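Local structure of 1-deoxy-D-xylulose 5-phosphate reductoisomerase (Moraxella catarrhalis, 4ZQG) at residues I182-L187 with L263-D268; S113-A118 with D137-T142; G192-K197 with V207-N212. The protein catalyses the NAD(P)H-dependent rearrangement and reduction of 1-deoxy-D-xylulose 5-phosphate to 2-C-methyl-D-erythritol 4-phosphate in isoprenoid biosynthesis. One frame throughout, in Å; residues are numbered along the deposited sequence.

Interaction 1. Residues I182-L187 with L263-D268; sequences IKKLWL and LVEYVD
The W186 and E265 side chains run side by side, indole and carboxylate planes 33° apart. E265 OE1 sits at the indole edge, in the ring plane, 3.0 Å from W186 NE1; this nearly straight hydrogen bond (167°) meets OE1 on its anti side and somewhat out of the carboxylate plane. The other flat group, the Y266 ring, is approached obliquely by I182 CD1, makes a cation-pi contact with R293 of the second subunit, and hydrogen-bonds through its hydroxyl to the carbonyl of C163.

E265 OE1 also forms a salt bridge with K184 NZ (3.5 Å) and accepts from a water weakly bonded to that same NZ. E265 OE2 has a long salt bridge to K183 NZ (3.9 Å). W186 thus holds OE1 by a hydrogen bond, with K184 and, more distantly, K183 adding charge pairing, while P300 of the second subunit packs on E265. On the opposite face of the sheet, L185 CD2 meets V264 CG2 at 3.8 Å.

In the backbone, W186 and L263 exchange two hydrogen bonds. E265 O takes K183 N at 2.8 Å and, weakly, K184 N, and the register slips by one. Two residues facing one, between antiparallel strand segments whose N-to-C directions are 154° apart, define a classic beta bulge, here joining the middle strands of the four-stranded mixed sheet beside the dimer interface.

Interaction 2. Residues S113-A118 with D137-T142; sequences STLAAA and DLVIKT
The chi1 of L115, -74°, sets CG anti to its own carbonyl carbon and beside the backbone N; from there the CD2 branch reaches the facing helix. That of T142, -59°, places OG1 beside its backbone N and CG2 anti to it, with the methyl directed at A118. L115 CD2 makes the closest side-chain contacts: it lies 3.7 Å from V139 CG2 and 3.8 Å from L138 CG. The leucine pair L115 and L138 cross at about a right angle, whereas L115 meets V139 obliquely.

One turn further on, A118 CB packs against T142 CG2 at 4.0 Å and equally close to the carbonyl oxygen of V139. A methyl is all that A118 offers here, and the backbones come close, with CA atoms of A118 and T142 5.9 Å apart. The axes of the two helical segments approach to 9.1 Å and run almost parallel, at 20°.

This direction follows from the Rossmann-type topology. Helix 111-120 leads into strand 123-126 and helix 130-146 follows it, so the two are successive helices of the parallel sheet, lying side by side; T114, A117 and A118 also touch that sheet at L126 and I124. Helix 387-409 adds L388 against L115 and I391 against L138.

No hydrogen bond joins the two segments. T142 OG1 donates to L138 O at 2.6 Å, and T142 N reaches the same oxygen from the opposite face of the carbonyl plane, so that two bonds grip L138 O and the threonine's rotation is fixed. T114 OG1 is hydrogen-bonded to G110 O and S131 OG, while its CG2 makes a looser contact, 4.3 Å, with V139 CG1.

Interaction 3. Residues G192-K197 with V207-N212; sequences GSFLDK and VKEAVN
S193, directly after the fosmidomycin-contacting G192, is directed toward segment 207-212. Its OG, anti to the carbonyl carbon (chi1 -63°), lies 2.6 Å from N212 O and 3.4 Å from E209 O, the latter a weak approach.

F194 comes next and supplies the apolar part. Its CE1 is 3.8 Å from A210 CA, which lies at the ring edge near the plane, while E209 CB comes in obliquely, 3.8 Å from F194 CZ. The ring and E209 side chain cross at about a right angle, with ring and carboxylate planes 41° apart; E209 OE1 is hydrogen-bonded to S206 OG. Further along, the carbonyls of L195 and K197 are hydrogen-bonded to K318 NZ, which ties down the loop beyond the contact.

On the helix side, N212 is the first residue to leave helical geometry, and its ND2 folds back to K208 O at 3.0 Å, a bent bond (136°).

The serine hydroxyl therefore lies near the C-terminal end of a short helix, where the backbone N of N212 gives only weak bonds to K208 O and E209 O, so a hydroxyl could plausibly help satisfy the carbonyls there. A polar touch beside a phenylalanine edge thus brings the loop after G192, which touches fosmidomycin, against the C-terminal end of helix 207-211.

The three contacts lie in different parts of the subunit. Interaction 2 lies in the dinucleotide-binding part, with the side chain of T114 about 9 Å from the bound NAD. Interaction 1 sits in the four-stranded mixed sheet, where the side chain of L185 is about 13 Å from the magnesium ion held by D154, E156 and E235, and that of L263 about 12 Å from fosmidomycin. Interaction 3 is nearer the inhibitor: the side chain of S193 is about 8 Å away and G192 touches it. Strand 182-189 runs from interaction 1 toward the loop of interaction 3; the centres of interactions 1 and 3 are about 30 Å apart. Interactions 2 and 3 flank the chain's centre on opposite sides, and none of the three touches another.

Interaction 1. Residues I182-L187 with L263-D268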
loop_
_atom_site.group_PDB
_atom_site.type_symbol
_atom_site.label_atom_id
_atom_site.label_comp_id
_atom_site.label_asym_id
_atom_site.label_seq_id
_atom_site.Cartn_x
_atom_site.Cartn_y
_atom_site.Cartn_z
ATOM N N ILE A 182 -1.646 12.774 -5.677
ATOM C CA ILE A 182 -0.285 12.216 -5.543
ATOM C C ILE A 182 0.677 13.328 -5.180
ATOM O O ILE A 182 0.708 14.339 -5.866
ATOM C CB ILE A 182 0.303 11.589 -6.832
ATOM C CG1 ILE A 182 -0.679 10.668 -7.580
ATOM C CG2 ILE A 182 1.545 10.814 -6.485
ATOM C CD1 ILE A 182 -1.530 9.820 -6.705
ATOM N N LYS A 183 1.469 13.145 -4.129
ATOM C CA LYS A 183 2.387 14.177 -3.708
ATOM C C LYS A 183 3.716 13.887 -4.235
ATOM O O LYS A 183 4.297 14.713 -4.937
ATOM C CB LYS A 183 2.483 14.288 -2.183
ATOM C CG LYS A 183 2.931 15.672 -1.717
ATOM C CD LYS A 183 3.392 15.655 -0.297
ATOM C CE LYS A 183 3.575 17.069 0.220
ATOM N NZ LYS A 183 3.890 16.983 1.670
ATOM N N LYS A 184 4.219 12.703 -3.905
ATOM C CA LYS A 184 5.517 12.287 -4.385
ATOM C C LYS A 184 5.700 10.786 -4.307
ATOM O O LYS A 184 4.906 10.101 -3.668
ATOM C CB LYS A 184 6.593 13.020 -3.607
ATOM C CG LYS A 184 6.684 12.708 -2.136
ATOM C CD LYS A 184 8.012 13.243 -1.595
ATOM C CE LYS A 184 7.964 14.768 -1.374
ATOM N NZ LYS A 184 7.815 15.029 0.072
ATOM N N LEU A 185 6.735 10.273 -4.987
ATOM C CA LEU A 185 7.019 8.820 -5.006
ATOM C C LEU A 185 8.265 8.577 -4.198
ATOM O O LEU A 185 9.179 9.375 -4.250
ATOM C CB LEU A 185 7.217 8.325 -6.428
ATOM C CG LEU A 185 6.117 8.663 -7.431
ATOM C CD1 LEU A 185 6.418 8.047 -8.778
ATOM C CD2 LEU A 185 4.761 8.179 -6.954
ATOM N N TRP A 186 8.288 7.514 -3.414
ATOM C CA TRP A 186 9.459 7.192 -2.612
ATOM C C TRP A 186 10.038 5.865 -3.119
ATOM O O TRP A 186 9.324 4.842 -3.117
ATOM C CB TRP A 186 9.065 7.050 -1.160
ATOM C CG TRP A 186 8.791 8.331 -0.546
ATOM C CD1 TRP A 186 7.615 9.033 -0.583
ATOM C CD2 TRP A 186 9.712 9.143 0.182
ATOM N NE1 TRP A 186 7.763 10.205 0.074
ATOM C CE2 TRP A 186 9.027 10.284 0.583
ATOM C CE3 TRP A 186 11.046 8.990 0.568
ATOM C CZ2 TRP A 186 9.617 11.279 1.317
ATOM C CZ3 TRP A 186 11.629 9.992 1.328
ATOM C CH2 TRP A 186 10.914 11.112 1.688
ATOM N N LEU A 187 11.283 5.886 -3.591
ATOM C CA LEU A 187 11.992 4.662 -4.003
ATOM C C LEU A 187 12.796 4.141 -2.844
ATOM O O LEU A 187 13.620 4.855 -2.310
ATOM C CB LEU A 187 12.940 4.921 -5.183
ATOM C CG LEU A 187 12.296 5.187 -6.527
ATOM C CD1 LEU A 187 13.289 5.800 -7.471
ATOM C CD2 LEU A 187 11.746 3.923 -7.084
ATOM N N LEU A 263 7.078 3.462 -1.967
ATOM C CA LEU A 263 5.848 4.061 -1.486
ATOM C C LEU A 263 5.341 5.173 -2.391
ATOM O O LEU A 263 6.095 5.764 -3.181
ATOM C CB LEU A 263 6.005 4.563 -0.044
ATOM C CG LEU A 263 6.830 3.700 0.918
ATOM C CD1 LEU A 263 8.282 4.092 0.874
ATOM C CD2 LEU A 263 6.342 3.849 2.339
ATOM N N VAL A 264 4.044 5.418 -2.295
ATOM C CA VAL A 264 3.423 6.553 -2.882
ATOM C C VAL A 264 2.773 7.375 -1.791
ATOM O O VAL A 264 1.865 6.919 -1.121
ATOM C CB VAL A 264 2.359 6.126 -3.862
ATOM C CG1 VAL A 264 1.639 7.331 -4.393
ATOM C CG2 VAL A 264 3.019 5.366 -5.002
ATOM N N GLU A 265 3.265 8.601 -1.635
ATOM C CA GLU A 265 2.750 9.571 -0.684
ATOM C C GLU A 265 1.655 10.421 -1.278
ATOM O O GLU A 265 1.867 11.035 -2.293
ATOM C CB GLU A 265 3.879 10.488 -0.264
ATOM C CG GLU A 265 3.429 11.608 0.642
ATOM C CD GLU A 265 4.560 12.378 1.243
ATOM O OE1 GLU A 265 5.734 12.256 0.789
ATOM O OE2 GLU A 265 4.235 13.151 2.172
ATOM N N TYR A 266 0.498 10.437 -0.612
ATOM C CA TYR A 266 -0.668 11.248 -0.968
ATOM C C TYR A 266 -0.827 12.515 -0.087
ATOM O O TYR A 266 -0.237 12.642 0.986
ATOM C CB TYR A 266 -1.934 10.398 -0.873
ATOM C CG TYR A 266 -2.005 9.285 -1.907
ATOM C CD1 TYR A 266 -2.764 9.434 -3.062
ATOM C CD2 TYR A 266 -1.324 8.095 -1.728
ATOM C CE1 TYR A 266 -2.850 8.442 -3.992
ATOM C CE2 TYR A 266 -1.391 7.095 -2.664
ATOM C CZ TYR A 266 -2.145 7.263 -3.806
ATOM O OH TYR A 266 -2.210 6.261 -4.770
ATOM N N VAL A 267 -1.656 13.443 -0.558
ATOM C CA VAL A 267 -1.777 14.760 0.053
ATOM C C VAL A 267 -2.428 14.769 1.411
ATOM O O VAL A 267 -2.157 15.672 2.187
ATOM C CB VAL A 267 -2.508 15.769 -0.859
ATOM C CG1 VAL A 267 -1.618 16.106 -2.049
ATOM C CG2 VAL A 267 -3.838 15.215 -1.336
ATOM N N ASP A 268 -3.288 13.786 1.681
ATOM C CA ASP A 268 -3.922 13.617 2.978
ATOM C C ASP A 268 -3.055 12.971 4.031
ATOM O O ASP A 268 -3.496 12.795 5.174
ATOM C CB ASP A 268 -5.240 12.826 2.869
ATOM C CG ASP A 268 -5.074 11.445 2.177
ATOM O OD1 ASP A 268 -4.023 10.795 2.314
ATOM O OD2 ASP A 268 -6.041 11.020 1.522
HETATM O O HOH W 1 7.638 13.663 2.949
#

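Interaction 2. Residues S113-A118 with D137-T142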
loop_
_atom_site.group_PDB
_atom_site.type_symbol
_atom_site.label_atom_id
_atom_site.label_comp_id
_atom_site.label_asym_id
_atom_site.label_seq_id
_atom_site.Cartn_x
_atom_site.Cartn_y
_atom_site.Cartn_z
ATOM N N SER A 113 14.438 -3.641 -29.577
ATOM C CA SER A 113 13.313 -4.548 -29.493
ATOM C C SER A 113 12.233 -4.025 -28.550
ATOM O O SER A 113 11.035 -4.261 -28.779
ATOM C CB SER A 113 13.768 -5.931 -29.052
ATOM O OG SER A 113 14.673 -5.823 -27.975
ATOM N N THR A 114 12.635 -3.308 -27.501
ATOM C CA THR A 114 11.644 -2.628 -26.680
ATOM C C THR A 114 10.832 -1.652 -27.534
ATOM O O THR A 114 9.635 -1.656 -27.452
ATOM C CB THR A 114 12.269 -1.919 -25.487
ATOM O OG1 THR A 114 13.032 -2.857 -24.732
ATOM C CG2 THR A 114 11.178 -1.280 -24.574
ATOM N N LEU A 115 11.488 -0.876 -28.386
ATOM C CA LEU A 115 10.788 0.016 -29.273
ATOM C C LEU A 115 9.914 -0.692 -30.271
ATOM O O LEU A 115 8.770 -0.286 -30.496
ATOM C CB LEU A 115 11.745 0.881 -30.057
ATOM C CG LEU A 115 12.407 2.004 -29.294
ATOM C CD1 LEU A 115 13.512 2.587 -30.152
ATOM C CD2 LEU A 115 11.423 3.089 -28.952
ATOM N N ALA A 116 10.465 -1.698 -30.929
ATOM C CA ALA A 116 9.684 -2.515 -31.863
ATOM C C ALA A 116 8.390 -2.991 -31.207
ATOM O O ALA A 116 7.323 -2.943 -31.803
ATOM C CB ALA A 116 10.504 -3.719 -32.340
ATOM N N ALA A 117 8.499 -3.465 -29.974
ATOM C CA ALA A 117 7.323 -3.878 -29.216
ATOM C C ALA A 117 6.355 -2.670 -28.959
ATOM O O ALA A 117 5.147 -2.780 -29.146
ATOM C CB ALA A 117 7.748 -4.540 -27.914
ATOM N N ALA A 118 6.873 -1.519 -28.574
ATOM C CA ALA A 118 5.995 -0.363 -28.423
ATOM C C ALA A 118 5.395 0.019 -29.778
ATOM O O ALA A 118 4.193 0.303 -29.868
ATOM C CB ALA A 118 6.724 0.801 -27.783
ATOM N N ASP A 137 11.518 9.114 -23.590
ATOM C CA ASP A 137 10.508 9.894 -24.304
ATOM C C ASP A 137 10.075 9.116 -25.506
ATOM O O ASP A 137 8.892 9.021 -25.795
ATOM C CB ASP A 137 11.019 11.262 -24.784
ATOM C CG ASP A 137 11.637 12.090 -23.675
ATOM O OD1 ASP A 137 10.896 12.609 -22.780
ATOM O OD2 ASP A 137 12.885 12.219 -23.730
ATOM N N LEU A 138 11.052 8.554 -26.209
ATOM C CA LEU A 138 10.783 7.872 -27.477
ATOM C C LEU A 138 9.935 6.642 -27.264
ATOM O O LEU A 138 8.972 6.423 -28.001
ATOM C CB LEU A 138 12.080 7.502 -28.170
ATOM C CG LEU A 138 12.012 6.835 -29.547
ATOM C CD1 LEU A 138 11.011 7.524 -30.455
ATOM C CD2 LEU A 138 13.403 6.826 -30.175
ATOM N N VAL A 139 10.263 5.879 -26.230
ATOM C CA VAL A 139 9.531 4.666 -25.932
ATOM C C VAL A 139 8.077 4.972 -25.545
ATOM O O VAL A 139 7.126 4.388 -26.113
ATOM C CB VAL A 139 10.237 3.842 -24.825
ATOM C CG1 VAL A 139 9.409 2.637 -24.387
ATOM C CG2 VAL A 139 11.595 3.366 -25.298
ATOM N N ILE A 140 7.902 5.862 -24.572
ATOM C CA ILE A 140 6.561 6.220 -24.101
ATOM C C ILE A 140 5.732 6.844 -25.217
ATOM O O ILE A 140 4.563 6.472 -25.432
ATOM C CB ILE A 140 6.605 7.233 -22.944
ATOM C CG1 ILE A 140 7.361 6.701 -21.709
ATOM C CG2 ILE A 140 5.195 7.654 -22.560
ATOM C CD1 ILE A 140 6.801 5.440 -21.127
ATOM N N LYS A 141 6.326 7.810 -25.913
ATOM C CA LYS A 141 5.626 8.467 -27.039
ATOM C C LYS A 141 5.169 7.396 -28.001
ATOM O O LYS A 141 4.002 7.310 -28.307
ATOM C CB LYS A 141 6.502 9.509 -27.784
ATOM C CG LYS A 141 6.683 10.862 -27.085
ATOM C CD LYS A 141 7.425 11.863 -27.992
ATOM N N THR A 142 6.109 6.547 -28.426
ATOM C CA THR A 142 5.840 5.476 -29.396
ATOM C C THR A 142 4.752 4.518 -28.918
ATOM O O THR A 142 3.839 4.159 -29.677
ATOM C CB THR A 142 7.126 4.685 -29.740
ATOM O OG1 THR A 142 8.120 5.580 -30.287
ATOM C CG2 THR A 142 6.809 3.567 -30.736
#

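Interaction 3. Residues G192-K197 with V207-N212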
loop_
_atom_site.group_PDB
_atom_site.type_symbol
_atom_site.label_atom_id
_atom_site.label_comp_id
_atom_site.label_asym_id
_atom_site.label_seq_id
_atom_site.Cartn_x
_atom_site.Cartn_y
_atom_site.Cartn_z
ATOM N N GLY A 192 22.745 -1.672 -0.708
ATOM C CA GLY A 192 23.703 -2.667 -1.211
ATOM C C GLY A 192 24.689 -3.245 -0.207
ATOM O O GLY A 192 24.618 -2.969 0.981
ATOM N N SER A 193 25.655 -4.014 -0.727
ATOM C CA SER A 193 26.688 -4.694 0.061
ATOM C C SER A 193 27.603 -3.807 0.900
ATOM O O SER A 193 28.326 -4.329 1.736
ATOM C CB SER A 193 27.584 -5.487 -0.870
ATOM O OG SER A 193 26.870 -6.510 -1.544
ATOM N N PHE A 194 27.636 -2.499 0.667
ATOM C CA PHE A 194 28.600 -1.652 1.380
ATOM C C PHE A 194 27.963 -0.543 2.185
ATOM O O PHE A 194 28.681 0.275 2.773
ATOM C CB PHE A 194 29.628 -1.053 0.404
ATOM C CG PHE A 194 30.500 -2.090 -0.259
ATOM C CD1 PHE A 194 30.107 -2.684 -1.462
ATOM C CD2 PHE A 194 31.689 -2.494 0.334
ATOM C CE1 PHE A 194 30.888 -3.650 -2.060
ATOM C CE2 PHE A 194 32.474 -3.462 -0.263
ATOM C CZ PHE A 194 32.075 -4.039 -1.465
ATOM N N LEU A 195 26.628 -0.524 2.231
ATOM C CA LEU A 195 25.909 0.434 3.047
ATOM C C LEU A 195 26.621 0.671 4.383
ATOM O O LEU A 195 26.929 1.823 4.749
ATOM C CB LEU A 195 24.477 -0.040 3.335
ATOM C CG LEU A 195 23.786 0.755 4.472
ATOM C CD1 LEU A 195 23.667 2.227 4.105
ATOM C CD2 LEU A 195 22.429 0.181 4.813
ATOM N N ASP A 196 26.888 -0.426 5.089
ATOM C CA ASP A 196 27.361 -0.369 6.458
ATOM C C ASP A 196 28.855 -0.642 6.522
ATOM O O ASP A 196 29.314 -1.425 7.336
ATOM C CB ASP A 196 26.564 -1.383 7.299
ATOM C CG ASP A 196 26.416 -0.961 8.737
ATOM O OD1 ASP A 196 26.228 0.253 8.985
ATOM O OD2 ASP A 196 26.478 -1.845 9.614
ATOM N N LYS A 197 29.606 0.013 5.639
ATOM C CA LYS A 197 31.065 -0.165 5.506
ATOM C C LYS A 197 31.683 1.169 5.101
ATOM O O LYS A 197 31.010 2.023 4.544
ATOM C CB LYS A 197 31.398 -1.234 4.455
ATOM C CG LYS A 197 31.460 -2.660 4.983
ATOM C CD LYS A 197 31.022 -3.677 3.933
ATOM C CE LYS A 197 31.459 -5.089 4.314
ATOM N N VAL A 207 35.355 -8.036 -6.730
ATOM C CA VAL A 207 34.164 -8.301 -7.532
ATOM C C VAL A 207 33.185 -9.247 -6.803
ATOM O O VAL A 207 31.971 -9.041 -6.860
ATOM C CB VAL A 207 34.569 -8.907 -8.907
ATOM C CG1 VAL A 207 33.359 -9.333 -9.721
ATOM C CG2 VAL A 207 35.406 -7.920 -9.706
ATOM N N LYS A 208 33.730 -10.292 -6.161
ATOM C CA LYS A 208 32.979 -11.240 -5.309
ATOM C C LYS A 208 32.138 -10.483 -4.238
ATOM O O LYS A 208 30.953 -10.774 -4.097
ATOM C CB LYS A 208 33.950 -12.257 -4.645
ATOM C CG LYS A 208 33.400 -13.655 -4.351
ATOM C CD LYS A 208 32.372 -13.693 -3.218
ATOM N N GLU A 209 32.743 -9.522 -3.511
ATOM C CA GLU A 209 32.020 -8.670 -2.538
ATOM C C GLU A 209 30.875 -7.884 -3.189
ATOM O O GLU A 209 29.717 -7.998 -2.785
ATOM C CB GLU A 209 32.962 -7.680 -1.829
ATOM C CG GLU A 209 33.636 -8.236 -0.586
ATOM C CD GLU A 209 34.950 -7.547 -0.255
ATOM O OE1 GLU A 209 36.025 -8.173 -0.464
ATOM O OE2 GLU A 209 34.898 -6.382 0.213
ATOM N N ALA A 210 31.223 -7.092 -4.196
ATOM C CA ALA A 210 30.277 -6.215 -4.863
ATOM C C ALA A 210 29.149 -6.967 -5.575
ATOM O O ALA A 210 28.012 -6.479 -5.601
ATOM C CB ALA A 210 31.008 -5.318 -5.857
ATOM N N VAL A 211 29.463 -8.125 -6.167
ATOM C CA VAL A 211 28.505 -8.839 -7.007
ATOM C C VAL A 211 27.451 -9.559 -6.176
ATOM O O VAL A 211 26.350 -9.786 -6.658
ATOM C CB VAL A 211 29.188 -9.860 -7.966
ATOM N N ASN A 212 27.779 -9.917 -4.937
ATOM C CA ASN A 212 26.859 -10.692 -4.117
ATOM C C ASN A 212 26.103 -9.803 -3.121
ATOM O O ASN A 212 26.690 -8.992 -2.386
ATOM C CB ASN A 212 27.578 -11.900 -3.466
ATOM C CG ASN A 212 27.957 -12.977 -4.501
ATOM O OD1 ASN A 212 27.094 -13.533 -5.188
ATOM N ND2 ASN A 212 29.251 -13.242 -4.642
#